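Side-chain contacts in SIS domain protein (Listeria monocytogenes str. 4b F2365, PDB 3FXA), which probably binds phosphorylated sugars and is thought to act as a sugar-phosphate isomerase built on a SIS domain: residues 173-177 with 178-182; 35-38 with 39-43; 165-168 with 169-172; 130-133 with 134-138. All coordinates share one frame; numbering follows the deposited sequence.

Overall arrangement
All four contacts are local, each along or at an end of one helix. Interactions 1 and 3 share helix 157-177: interaction 3 is its wholly buried middle, where Phe167 meets Val170, aliphatic side chains lie over backbone oxygens and Asp168 pairs with Lys62, and interaction 1 is its half-buried C-terminal end, closed by a Schellman motif. Interaction 2, on helix 31-43, touches both, with Val38 meeting Val170 and Leu174, and is buried on some faces and open at its lysines. These three meet the second subunit. Interaction 4 lies apart, about 21 Å centre to centre from interaction 3, on helix 132-136; there a serine cap and backbone bonds dominate, and no other chain touches it.

Interaction 1 of 4, residues 173-177 with 178-182; sequences CLMTY and MNYTK
Met175 carries CG anti to its carbonyl carbon (chi1 -67°), whereas Tyr180 places its ring anti to the backbone N (chi1 -178°), and the two side chains meet across the end of helix 157-177. Met175 CG lies 4.0 Å from Tyr180 CD2. A bend at the last torsion of this selenomethionine carries CE back to 4.1 Å from the same Tyr180 CD2, and the thioether chain thus touches one ring corner twice.

The backbone makes this meeting possible. Asn179 takes a positive phi (57°), turning the chain so that Tyr180 N reaches Met175 O at 2.8 Å, in the carbonyl plane, while Asn179 N bonds to Thr176 O at 3.2 Å from above that carbonyl's plane. These two bonds make a Schellman motif. One residue earlier, Met178 N to Leu174 O (2.8 Å) keeps ordinary helical spacing, and Met178 CG sits 4.2 Å from Leu174 CD2.

Phe185 and Ile188 of helix 182-188 also pack on Tyr180, and Phe152 of the second subunit on Met175. A water bonds Tyr180 O and, weakly, Met175 O. The carbonyls of Leu174, Met175 and Thr176 are thus met by amides of the turning chain, beside the apolar Met175-Tyr180 contact.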
# COMPACT_ATOMS: atom_id res chain seq x y z
N CYS A 173 -10.67 -23.67 6.25
CA CYS A 173 -11.46 -24.73 5.61
C CYS A 173 -10.91 -25.10 4.23
O CYS A 173 -10.78 -26.31 3.93
CB CYS A 173 -12.93 -24.38 5.53
SG CYS A 173 -13.88 -25.80 5.04
N LEU A 174 -10.54 -24.09 3.45
CA LEU A 174 -9.89 -24.32 2.12
C LEU A 174 -8.60 -25.16 2.16
O LEU A 174 -8.36 -25.94 1.24
CB LEU A 174 -9.66 -22.97 1.37
CG LEU A 174 -10.95 -22.35 0.81
CD1 LEU A 174 -10.73 -20.86 0.45
CD2 LEU A 174 -11.46 -23.14 -0.42
N MSE A 175 -7.80 -25.04 3.21
CA MSE A 175 -6.53 -25.80 3.31
C MSE A 175 -6.80 -27.30 3.28
O MSE A 175 -6.15 -28.06 2.55
CB MSE A 175 -5.76 -25.41 4.55
CG MSE A 175 -5.24 -23.98 4.51
SE MSE A 175 -4.54 -23.35 6.21
CE MSE A 175 -2.98 -24.45 6.34
N THR A 176 -7.83 -27.70 4.02
CA THR A 176 -8.28 -29.10 4.05
C THR A 176 -9.03 -29.46 2.76
O THR A 176 -8.76 -30.52 2.16
CB THR A 176 -9.12 -29.41 5.32
OG1 THR A 176 -8.29 -29.24 6.48
CG2 THR A 176 -9.63 -30.86 5.28
N TYR A 177 -9.96 -28.59 2.32
CA TYR A 177 -10.79 -28.79 1.11
C TYR A 177 -9.93 -29.03 -0.12
O TYR A 177 -10.25 -29.88 -0.93
CB TYR A 177 -11.70 -27.57 0.85
CG TYR A 177 -12.75 -27.75 -0.22
CD1 TYR A 177 -12.44 -27.60 -1.57
CD2 TYR A 177 -14.08 -28.04 0.11
CE1 TYR A 177 -13.41 -27.77 -2.56
CE2 TYR A 177 -15.06 -28.21 -0.87
CZ TYR A 177 -14.72 -28.08 -2.21
OH TYR A 177 -15.70 -28.26 -3.15
N MSE A 178 -8.86 -28.26 -0.26
CA MSE A 178 -7.97 -28.32 -1.43
C MSE A 178 -6.72 -29.18 -1.25
O MSE A 178 -5.88 -29.22 -2.17
CB MSE A 178 -7.54 -26.90 -1.80
CG MSE A 178 -8.70 -25.94 -2.03
SE MSE A 178 -8.02 -24.25 -2.65
CE MSE A 178 -7.61 -24.72 -4.52
N ASN A 179 -6.57 -29.84 -0.09
CA ASN A 179 -5.40 -30.69 0.22
C ASN A 179 -4.10 -29.89 0.11
O ASN A 179 -3.13 -30.32 -0.52
CB ASN A 179 -5.39 -31.95 -0.68
CG ASN A 179 -6.67 -32.78 -0.55
OD1 ASN A 179 -7.34 -33.05 -1.54
ND2 ASN A 179 -7.00 -33.17 0.67
N TYR A 180 -4.11 -28.68 0.69
CA TYR A 180 -2.97 -27.78 0.70
C TYR A 180 -1.86 -28.42 1.53
O TYR A 180 -2.16 -29.03 2.58
CB TYR A 180 -3.40 -26.39 1.25
CG TYR A 180 -2.30 -25.35 1.27
CD1 TYR A 180 -1.76 -24.89 0.08
CD2 TYR A 180 -1.86 -24.79 2.46
CE1 TYR A 180 -0.75 -23.92 0.07
CE2 TYR A 180 -0.85 -23.80 2.47
CZ TYR A 180 -0.31 -23.38 1.26
OH TYR A 180 0.68 -22.42 1.19
N THR A 181 -0.61 -28.35 1.06
CA THR A 181 0.53 -29.02 1.73
C THR A 181 1.52 -28.08 2.37
O THR A 181 1.59 -26.88 2.02
CB THR A 181 1.35 -29.89 0.74
OG1 THR A 181 2.06 -29.06 -0.20
CG2 THR A 181 0.45 -30.86 -0.00
N LYS A 182 2.30 -28.64 3.30
CA LYS A 182 3.39 -27.91 3.97
C LYS A 182 4.46 -27.54 2.93
O LYS A 182 5.13 -26.51 3.06
CB LYS A 182 4.05 -28.78 5.07
CG LYS A 182 3.15 -29.11 6.26
CD LYS A 182 3.82 -30.09 7.23
CE LYS A 182 2.90 -30.50 8.38
NZ LYS A 182 2.58 -29.37 9.29
O HOH W 1 -3.74 -28.87 4.88

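Interaction 2 of 4, residues 35-38 with 39-43; sequences VKTV and EKIAE
Thr37 and Ile41, one turn apart, lie side by side and point the same way, with Thr37 CG2 3.7 Å from Ile41 CD1. On another face Val35 meets Glu39 at an angle: the methyl Val35 CG1 is 3.6 Å from Glu39 OE2, and the extended acid chain passes back along the helix, with Glu39 CG 3.3 Å from Val35 O. Lys40 uses only its root here, CB resting 3.2 Å from Lys36 O before the chain bends off.

The rotation of Thr37 explains its methyl contact. CG2 stands anti to the backbone N, leaving OG1 beside that N (chi1 -58°), where it hydrogen-bonds back to Ala33 O and fixes the side chain. Beneath the side chains runs a regular ladder of helical bonds, including Glu39 N to Val35 O at 2.9 Å and Ile41 N to Thr37 O at 3.0 Å.

Further out, Arg72 binds Ile41 O, and Ile7 of the second subunit reaches Val35 and Val38. Thr37 packs on Ile123 and on Ile139 and Phe141, and Ile41 on Ile95, laying this face of helix 31-43 against three strands of the parallel sheet, while Val38 and Ala42 pack on Leu174 and Tyr177 of helix 157-177.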
# COMPACT_ATOMS: atom_id res chain seq x y z
N VAL A 35 -20.62 -22.20 2.53
CA VAL A 35 -20.27 -23.35 1.70
C VAL A 35 -20.00 -22.94 0.24
O VAL A 35 -18.98 -23.35 -0.34
CB VAL A 35 -21.35 -24.44 1.79
CG1 VAL A 35 -21.09 -25.54 0.74
CG2 VAL A 35 -21.39 -24.99 3.24
N LYS A 36 -20.89 -22.10 -0.31
CA LYS A 36 -20.76 -21.62 -1.69
C LYS A 36 -19.46 -20.85 -1.87
O LYS A 36 -18.76 -21.03 -2.87
CB LYS A 36 -21.96 -20.78 -2.15
CG LYS A 36 -23.23 -21.53 -2.51
CD LYS A 36 -24.10 -20.62 -3.42
CE LYS A 36 -25.43 -21.25 -3.81
NZ LYS A 36 -26.13 -20.43 -4.84
N THR A 37 -19.11 -20.05 -0.86
CA THR A 37 -17.86 -19.28 -0.92
C THR A 37 -16.64 -20.20 -0.93
O THR A 37 -15.71 -19.97 -1.69
CB THR A 37 -17.82 -18.23 0.23
OG1 THR A 37 -18.97 -17.36 0.09
CG2 THR A 37 -16.54 -17.41 0.23
N VAL A 38 -16.62 -21.22 -0.07
CA VAL A 38 -15.52 -22.20 -0.06
C VAL A 38 -15.39 -22.91 -1.42
O VAL A 38 -14.29 -23.05 -1.93
CB VAL A 38 -15.69 -23.27 1.05
CG1 VAL A 38 -14.64 -24.38 0.93
CG2 VAL A 38 -15.68 -22.57 2.45
N GLU A 39 -16.52 -23.39 -1.95
CA GLU A 39 -16.57 -24.12 -3.23
C GLU A 39 -16.11 -23.24 -4.38
O GLU A 39 -15.22 -23.62 -5.15
CB GLU A 39 -17.99 -24.63 -3.51
CG GLU A 39 -18.44 -25.74 -2.59
CD GLU A 39 -19.91 -26.17 -2.78
OE1 GLU A 39 -20.73 -25.41 -3.33
OE2 GLU A 39 -20.25 -27.28 -2.34
N LYS A 40 -16.69 -22.05 -4.44
CA LYS A 40 -16.38 -21.08 -5.50
C LYS A 40 -14.90 -20.69 -5.51
O LYS A 40 -14.29 -20.62 -6.58
CB LYS A 40 -17.24 -19.83 -5.38
CG LYS A 40 -17.31 -18.97 -6.65
CD LYS A 40 -18.26 -19.58 -7.68
CE LYS A 40 -18.35 -18.75 -8.95
NZ LYS A 40 -19.09 -19.48 -10.01
N ILE A 41 -14.32 -20.43 -4.33
CA ILE A 41 -12.90 -20.03 -4.21
C ILE A 41 -11.97 -21.20 -4.54
O ILE A 41 -10.97 -21.02 -5.23
CB ILE A 41 -12.57 -19.32 -2.88
CG1 ILE A 41 -13.32 -17.99 -2.80
CG2 ILE A 41 -11.04 -19.11 -2.68
CD1 ILE A 41 -13.19 -17.30 -1.42
N ALA A 42 -12.33 -22.41 -4.11
CA ALA A 42 -11.59 -23.62 -4.48
C ALA A 42 -11.57 -23.86 -6.00
O ALA A 42 -10.55 -24.26 -6.53
CB ALA A 42 -12.17 -24.84 -3.79
N GLU A 43 -12.68 -23.56 -6.66
CA GLU A 43 -12.84 -23.74 -8.12
C GLU A 43 -12.23 -22.60 -8.96
O GLU A 43 -12.04 -22.74 -10.17
CB GLU A 43 -14.34 -23.89 -8.47
CG GLU A 43 -14.95 -25.21 -7.94
CD GLU A 43 -16.48 -25.29 -7.98
OE1 GLU A 43 -17.17 -24.30 -8.31
OE2 GLU A 43 -17.00 -26.38 -7.66

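Interaction 3 of 4, residues 165-168 with 169-172; sequences ASFD and AVIV
Phe167 and Val170 give the one apolar side-chain approach across this turn of helix 157-177: the ring comes obliquely to the valine, Phe167 CD2 standing 4.4 Å from Val170 CB. Phe167 keeps CG beside its backbone N (chi1 -75°), which turns the ring outward from the helix with CD2 still within touch of Val170, and Phe141 stacks on it from the sheet.

The other side chains are set against backbone oxygens one turn earlier. Ile171 lies along Phe167 O, with CG1 at 3.3 Å and CD1 at 3.6 Å from that oxygen, while Val172 CG2 comes within 3.2 Å of Asp168 O. Ala169 CB sits 3.5 Å from Ser166 O. The same carbonyls hold the helix together through straight bonds, among them Ile171 N to Phe167 O (2.8 Å) and Val172 N to Asp168 O (2.9 Å).

Val170 packs on Thr37 and Val38 of helix 31-43, and Ile171 on Ser66 and Phe67 of helix 55-69. Toward the second subunit, Ala165 O accepts from Trp15 NE1 of that chain in addition to Ala169 N.

In this buried segment Ser166 OG is satisfied within the helix, by Ala162 O, whereas Asp168 OD1 is met from helix 55-69 by a salt bridge to Lys62, which probably offsets the carboxylate's charge where its OD2 approaches Glu18 of the second subunit.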
# COMPACT_ATOMS: atom_id res chain seq x y z
N ALA A 165 -12.57 -12.84 10.92
CA ALA A 165 -12.83 -14.19 11.43
C ALA A 165 -13.66 -15.04 10.47
O ALA A 165 -13.38 -16.24 10.29
CB ALA A 165 -13.53 -14.14 12.77
N SER A 166 -14.68 -14.43 9.84
CA SER A 166 -15.50 -15.14 8.85
C SER A 166 -14.64 -15.73 7.72
O SER A 166 -14.69 -16.91 7.44
CB SER A 166 -16.59 -14.24 8.27
OG SER A 166 -17.53 -13.83 9.23
N PHE A 167 -13.77 -14.91 7.14
CA PHE A 167 -12.89 -15.38 6.06
C PHE A 167 -11.71 -16.24 6.58
O PHE A 167 -11.26 -17.13 5.86
CB PHE A 167 -12.50 -14.25 5.09
CG PHE A 167 -13.63 -13.87 4.18
CD1 PHE A 167 -14.57 -12.95 4.58
CD2 PHE A 167 -13.81 -14.52 2.95
CE1 PHE A 167 -15.67 -12.61 3.75
CE2 PHE A 167 -14.90 -14.20 2.12
CZ PHE A 167 -15.82 -13.25 2.50
N ASP A 168 -11.26 -16.03 7.82
CA ASP A 168 -10.23 -16.91 8.40
C ASP A 168 -10.76 -18.35 8.36
O ASP A 168 -10.04 -19.25 7.99
CB ASP A 168 -9.87 -16.51 9.86
CG ASP A 168 -8.98 -15.28 9.94
OD1 ASP A 168 -8.32 -14.94 8.95
OD2 ASP A 168 -8.91 -14.66 11.03
N ALA A 169 -12.03 -18.53 8.71
CA ALA A 169 -12.69 -19.85 8.72
C ALA A 169 -12.78 -20.40 7.30
O ALA A 169 -12.45 -21.55 7.06
CB ALA A 169 -14.06 -19.79 9.39
N VAL A 170 -13.20 -19.56 6.36
CA VAL A 170 -13.25 -19.95 4.96
C VAL A 170 -11.87 -20.44 4.51
O VAL A 170 -11.73 -21.55 3.94
CB VAL A 170 -13.78 -18.78 4.06
CG1 VAL A 170 -13.55 -19.05 2.56
CG2 VAL A 170 -15.22 -18.51 4.39
N ILE A 171 -10.83 -19.65 4.84
CA ILE A 171 -9.46 -19.95 4.44
C ILE A 171 -8.89 -21.22 5.05
O ILE A 171 -8.29 -22.05 4.35
CB ILE A 171 -8.58 -18.68 4.64
CG1 ILE A 171 -8.98 -17.64 3.60
CG2 ILE A 171 -7.11 -18.99 4.57
CD1 ILE A 171 -8.41 -16.27 3.86
N VAL A 172 -9.07 -21.38 6.36
CA VAL A 172 -8.63 -22.58 7.07
C VAL A 172 -9.36 -23.80 6.48
O VAL A 172 -8.71 -24.82 6.21
CB VAL A 172 -8.88 -22.48 8.58
CG1 VAL A 172 -8.63 -23.81 9.27
CG2 VAL A 172 -7.98 -21.41 9.22

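Interaction 4 of 4, residues 130-133 with 134-138; sequences DSVI and AKEAD
Ser131 and Ala134 make the side-chain hydrogen bond of this contact, a helix cap. Ala134 N donates to Ser131 OG at 3.2 Å with an angle of 158° at the hydrogen, and the methyl Ala134 CB comes to 3.4 Å from Ser131 OG. The serine reaches the open amide because its OG sits between the backbone N and the carbonyl carbon (chi1 67°). The same hydroxyl donates to Asn128 O, so it is held from two directions. A second side-chain acceptor serves the helix start, where Asn104 OD1 takes the bond from Val132 N.

Backbone bonds carry on from the cap. Lys135 N binds Ser131 O at 2.9 Å and Glu136 N binds Val132 O at 2.7 Å. The last, Ala137 N to Ile133 O, is weak and bent, as the chain leaves helical geometry at Ala137.

The apolar contact joins Val132 and Glu136, which lie side by side with Val132 CG1 3.7 Å from Glu136 CG. Separately, the methylenes of Lys135 run back in an extended chain over backbone oxygens of the first turn, CG at 3.4 Å from Ser131 O and CE at 3.8 Å from Asp130 O.

Charge plays a looser part: Lys135 NZ stays 5.5 Å from Asp130 OD1, too far for a salt bridge, though the opposite charges should attract weakly.

Ile133 and Val132 pack on Leu109 of helix 106-109, and Ala134 packs on Thr126 of strand 121-126. This is a serine N-capped helix bridging parallel strands 121-126 and 139-142, the beta-alpha-beta crossover of the alpha/beta SIS fold.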
# COMPACT_ATOMS: atom_id res chain seq x y z
N ASP A 130 -30.75 -5.50 2.37
CA ASP A 130 -31.46 -4.59 1.45
C ASP A 130 -30.51 -3.57 0.79
O ASP A 130 -30.96 -2.66 0.09
CB ASP A 130 -32.59 -3.87 2.20
CG ASP A 130 -33.57 -4.86 2.86
OD1 ASP A 130 -33.94 -5.87 2.22
OD2 ASP A 130 -33.96 -4.64 4.02
N SER A 131 -29.21 -3.72 1.03
CA SER A 131 -28.18 -2.86 0.41
C SER A 131 -27.93 -3.26 -1.04
O SER A 131 -28.22 -4.39 -1.47
CB SER A 131 -26.87 -2.95 1.20
OG SER A 131 -26.23 -4.24 1.13
N VAL A 132 -27.33 -2.33 -1.79
CA VAL A 132 -26.97 -2.55 -3.19
C VAL A 132 -25.98 -3.71 -3.32
O VAL A 132 -26.17 -4.60 -4.16
CB VAL A 132 -26.41 -1.25 -3.84
CG1 VAL A 132 -25.76 -1.55 -5.20
CG2 VAL A 132 -27.51 -0.24 -3.95
N ILE A 133 -24.95 -3.72 -2.47
CA ILE A 133 -23.92 -4.75 -2.45
C ILE A 133 -24.55 -6.15 -2.20
O ILE A 133 -24.23 -7.09 -2.91
CB ILE A 133 -22.77 -4.40 -1.43
CG1 ILE A 133 -21.93 -3.25 -2.01
CG2 ILE A 133 -21.92 -5.61 -1.13
CD1 ILE A 133 -20.80 -2.72 -1.16
N ALA A 134 -25.47 -6.24 -1.24
CA ALA A 134 -26.17 -7.51 -0.96
C ALA A 134 -27.06 -7.94 -2.13
O ALA A 134 -27.09 -9.12 -2.48
CB ALA A 134 -27.02 -7.40 0.33
N LYS A 135 -27.75 -6.98 -2.75
CA LYS A 135 -28.68 -7.27 -3.86
C LYS A 135 -28.00 -7.57 -5.20
O LYS A 135 -28.48 -8.41 -5.98
CB LYS A 135 -29.70 -6.15 -4.03
CG LYS A 135 -30.76 -6.05 -2.93
CD LYS A 135 -31.74 -4.94 -3.31
CE LYS A 135 -32.90 -4.82 -2.35
NZ LYS A 135 -33.92 -3.87 -2.89
N GLU A 136 -26.88 -6.90 -5.46
CA GLU A 136 -26.12 -7.09 -6.70
C GLU A 136 -25.19 -8.30 -6.66
O GLU A 136 -24.79 -8.80 -7.71
CB GLU A 136 -25.31 -5.82 -7.04
CG GLU A 136 -26.18 -4.57 -7.35
CD GLU A 136 -27.01 -4.70 -8.62
OE1 GLU A 136 -26.64 -5.45 -9.54
OE2 GLU A 136 -28.07 -4.05 -8.68
N ALA A 137 -24.88 -8.82 -5.47
CA ALA A 137 -23.92 -9.90 -5.36
C ALA A 137 -24.42 -11.21 -5.93
O ALA A 137 -25.61 -11.50 -5.87
CB ALA A 137 -23.52 -10.12 -3.89
N ASP A 138 -23.49 -12.00 -6.45
CA ASP A 138 -23.77 -13.39 -6.86
C ASP A 138 -23.83 -14.26 -5.59
O ASP A 138 -24.58 -15.24 -5.55
CB ASP A 138 -22.70 -13.90 -7.81
CG ASP A 138 -22.67 -13.11 -9.09
OD1 ASP A 138 -23.75 -12.98 -9.73
OD2 ASP A 138 -21.60 -12.59 -9.45